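Side-chain contact in octaprenyl-diphosphate synthase (Bacteroides thetaiotaomicron, PDB 3RMG), which probably acts as a magnesium-dependent prenyltransferase that condenses isoprenoid diphosphates into longer polyprenyl chains: residues 127-130 / 134-137. Sequence-based numbering, arbitrary orientation.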
ATOM      1  N   GLU A 127     -13.228   4.670   0.630  1.00 52.14           N
ATOM      2  CA  GLU A 127     -13.802   5.610   1.587  1.00 48.96           C
ATOM      3  C   GLU A 127     -14.890   6.452   0.914  1.00 45.56           C
ATOM      4  O   GLU A 127     -15.994   6.637   1.452  1.00 37.48           O
ATOM      5  CB  GLU A 127     -12.692   6.472   2.193  1.00 54.43           C
ATOM      6  CG  GLU A 127     -13.170   7.456   3.237  1.00 60.73           C
ATOM      7  CD  GLU A 127     -13.779   8.690   2.600  1.00 68.77           C
ATOM      8  OE1 GLU A 127     -13.237   9.142   1.547  1.00 55.91           O
ATOM      9  OE2 GLU A 127     -14.787   9.186   3.158  1.00 53.83           O
ATOM     10  N   GLN A 128     -14.606   6.915  -0.295  1.00 47.38           N
ATOM     11  CA  GLN A 128     -15.632   7.596  -1.097  1.00 43.67           C
ATOM     12  C   GLN A 128     -16.932   6.806  -1.335  1.00 52.41           C
ATOM     13  O   GLN A 128     -17.925   7.403  -1.775  1.00 52.38           O
ATOM     14  CB  GLN A 128     -15.064   8.058  -2.430  1.00 47.88           C
ATOM     15  CG  GLN A 128     -13.999   9.144  -2.323  1.00 38.75           C
ATOM     16  CD  GLN A 128     -13.568   9.627  -3.685  1.00 54.76           C
ATOM     17  OE1 GLN A 128     -12.609   9.112  -4.266  1.00 56.34           O
ATOM     18  NE2 GLN A 128     -14.302  10.600  -4.228  1.00 55.62           N
ATOM     19  N   THR A 129     -16.949   5.493  -1.051  1.00 47.79           N
ATOM     20  CA  THR A 129     -18.225   4.751  -1.043  1.00 44.03           C
ATOM     21  C   THR A 129     -19.099   5.151   0.138  1.00 47.66           C
ATOM     22  O   THR A 129     -20.282   4.785   0.215  1.00 49.35           O
ATOM     23  CB  THR A 129     -18.057   3.207  -0.923  1.00 47.83           C
ATOM     24  OG1 THR A 129     -17.729   2.857   0.433  1.00 56.76           O
ATOM     25  CG2 THR A 129     -17.000   2.668  -1.882  1.00 39.83           C
ATOM     26  N   ASN A 130     -18.506   5.854   1.092  1.00 48.94           N
ATOM     27  CA  ASN A 130     -19.204   6.180   2.336  1.00 50.76           C
ATOM     28  C   ASN A 130     -19.859   4.963   2.972  1.00 47.80           C
ATOM     29  O   ASN A 130     -20.913   5.076   3.594  1.00 49.11           O
ATOM     30  CB  ASN A 130     -20.254   7.275   2.109  1.00 49.30           C
ATOM     31  CG  ASN A 130     -19.669   8.528   1.449  1.00 60.80           C
ATOM     32  OD1 ASN A 130     -18.634   9.053   1.876  1.00 64.11           O
ATOM     33  ND2 ASN A 130     -20.339   9.014   0.404  1.00 65.46           N
ATOM     34  N   ILE A 134     -17.771  -1.816   3.243  1.00 37.77           N
ATOM     35  CA  ILE A 134     -17.015  -1.874   2.013  1.00 41.20           C
ATOM     36  C   ILE A 134     -15.594  -1.475   2.330  1.00 40.56           C
ATOM     37  O   ILE A 134     -14.639  -2.045   1.802  1.00 45.31           O
ATOM     38  CB  ILE A 134     -17.616  -0.963   0.938  1.00 38.20           C
ATOM     39  CG1 ILE A 134     -18.919  -1.577   0.415  1.00 37.10           C
ATOM     40  CG2 ILE A 134     -16.621  -0.754  -0.160  1.00 35.75           C
ATOM     41  CD1 ILE A 134     -19.712  -0.653  -0.533  1.00 39.37           C
ATOM     42  N   ILE A 135     -15.450  -0.491   3.206  1.00 41.95           N
ATOM     43  CA  ILE A 135     -14.128  -0.097   3.661  1.00 44.44           C
ATOM     44  C   ILE A 135     -13.469  -1.271   4.389  1.00 42.50           C
ATOM     45  O   ILE A 135     -12.323  -1.619   4.137  1.00 37.80           O
ATOM     46  CB  ILE A 135     -14.199   1.159   4.549  1.00 44.23           C
ATOM     47  CG1 ILE A 135     -14.687   2.354   3.705  1.00 41.22           C
ATOM     48  CG2 ILE A 135     -12.831   1.454   5.153  1.00 49.96           C
ATOM     49  CD1 ILE A 135     -14.957   3.628   4.478  1.00 38.60           C
ATOM     50  N   ARG A 136     -14.220  -1.895   5.284  1.00 46.05           N
ATOM     51  CA  ARG A 136     -13.737  -3.083   5.957  1.00 48.67           C
ATOM     52  C   ARG A 136     -13.345  -4.166   4.949  1.00 46.11           C
ATOM     53  O   ARG A 136     -12.285  -4.783   5.071  1.00 50.96           O
ATOM     54  CB  ARG A 136     -14.803  -3.607   6.919  1.00 44.19           C
ATOM     55  CG  ARG A 136     -14.247  -4.387   8.091  1.00 51.86           C
ATOM     56  CD  ARG A 136     -14.976  -3.997   9.368  1.00 60.62           C
ATOM     57  NE  ARG A 136     -16.398  -3.756   9.125  1.00 64.18           N
ATOM     58  CZ  ARG A 136     -17.165  -2.960   9.864  1.00 66.53           C
ATOM     59  NH1 ARG A 136     -16.657  -2.319  10.906  1.00 71.51           N
ATOM     60  NH2 ARG A 136     -18.447  -2.804   9.562  1.00 65.23           N
ATOM     61  N   LEU A 137     -14.193  -4.392   3.948  1.00 45.58           N
ATOM     62  CA  LEU A 137     -13.953  -5.461   2.985  1.00 40.96           C
ATOM     63  C   LEU A 137     -12.669  -5.207   2.199  1.00 39.55           C
ATOM     64  O   LEU A 137     -11.840  -6.095   2.019  1.00 40.57           O
ATOM     65  CB  LEU A 137     -15.159  -5.623   2.044  1.00 43.93           C
ATOM     66  CG  LEU A 137     -14.993  -6.442   0.757  1.00 49.02           C
ATOM     67  CD1 LEU A 137     -16.327  -6.859   0.180  1.00 43.21           C
ATOM     68  CD2 LEU A 137     -14.231  -5.642  -0.278  1.00 55.03           C
TER
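Thr129 meets Ile134, and Glu127 meets Ile135, across the tight turn of a helical hairpin in the all-helical fold of this polyprenyl synthase, where helix 102-128 gives way to helix 132-154. The reversal begins as Asn130 leaves helical geometry with positive phi (50°), while Asn130 N still bonds Glu127 O at 2.7 Å.

Thr129 turns its side chain toward the second helix, and both of its branches rest on the CG2 methyl of Ile134: Thr129 OG1 and Thr129 CG2 each lie 3.8 Å from Ile134 CG2. Thr129 OG1 sits between the backbone N and the carbonyl carbon (chi1 76°), and from there also touches Ile134 CB at 3.9 Å. Its polar needs are met by the hairpin backbone, through hydrogen bonds with Ala126 O and Asn131 N, which leaves van der Waals contact toward Ile134.

Two residues earlier, at Glu127, Ile135 packs on main chain rather than on a side-chain end. Ile135 CD1 reaches Glu127 CA at 3.7 Å, and Ile135 CG1 lies 4.0 Å from Glu127 CA. An extended side chain (chi2 173°) carries the CD1 methyl to the helix surface, whereas the CB of Glu127 points away, its nearest approach being Glu127 CB to Ile135 CD1 at 4.3 Å. Glu127 OE2 instead forms a salt bridge with Arg136 of the second subunit.

The contact is buried: its Glu127/Ile135 half packs on Ile135 and Glu127 of the second subunit, while within the chain helix 67-90 touches Thr129 through Ala68 and His71, and helix 174-188 meets Ile134 through Leu187 and Ser188.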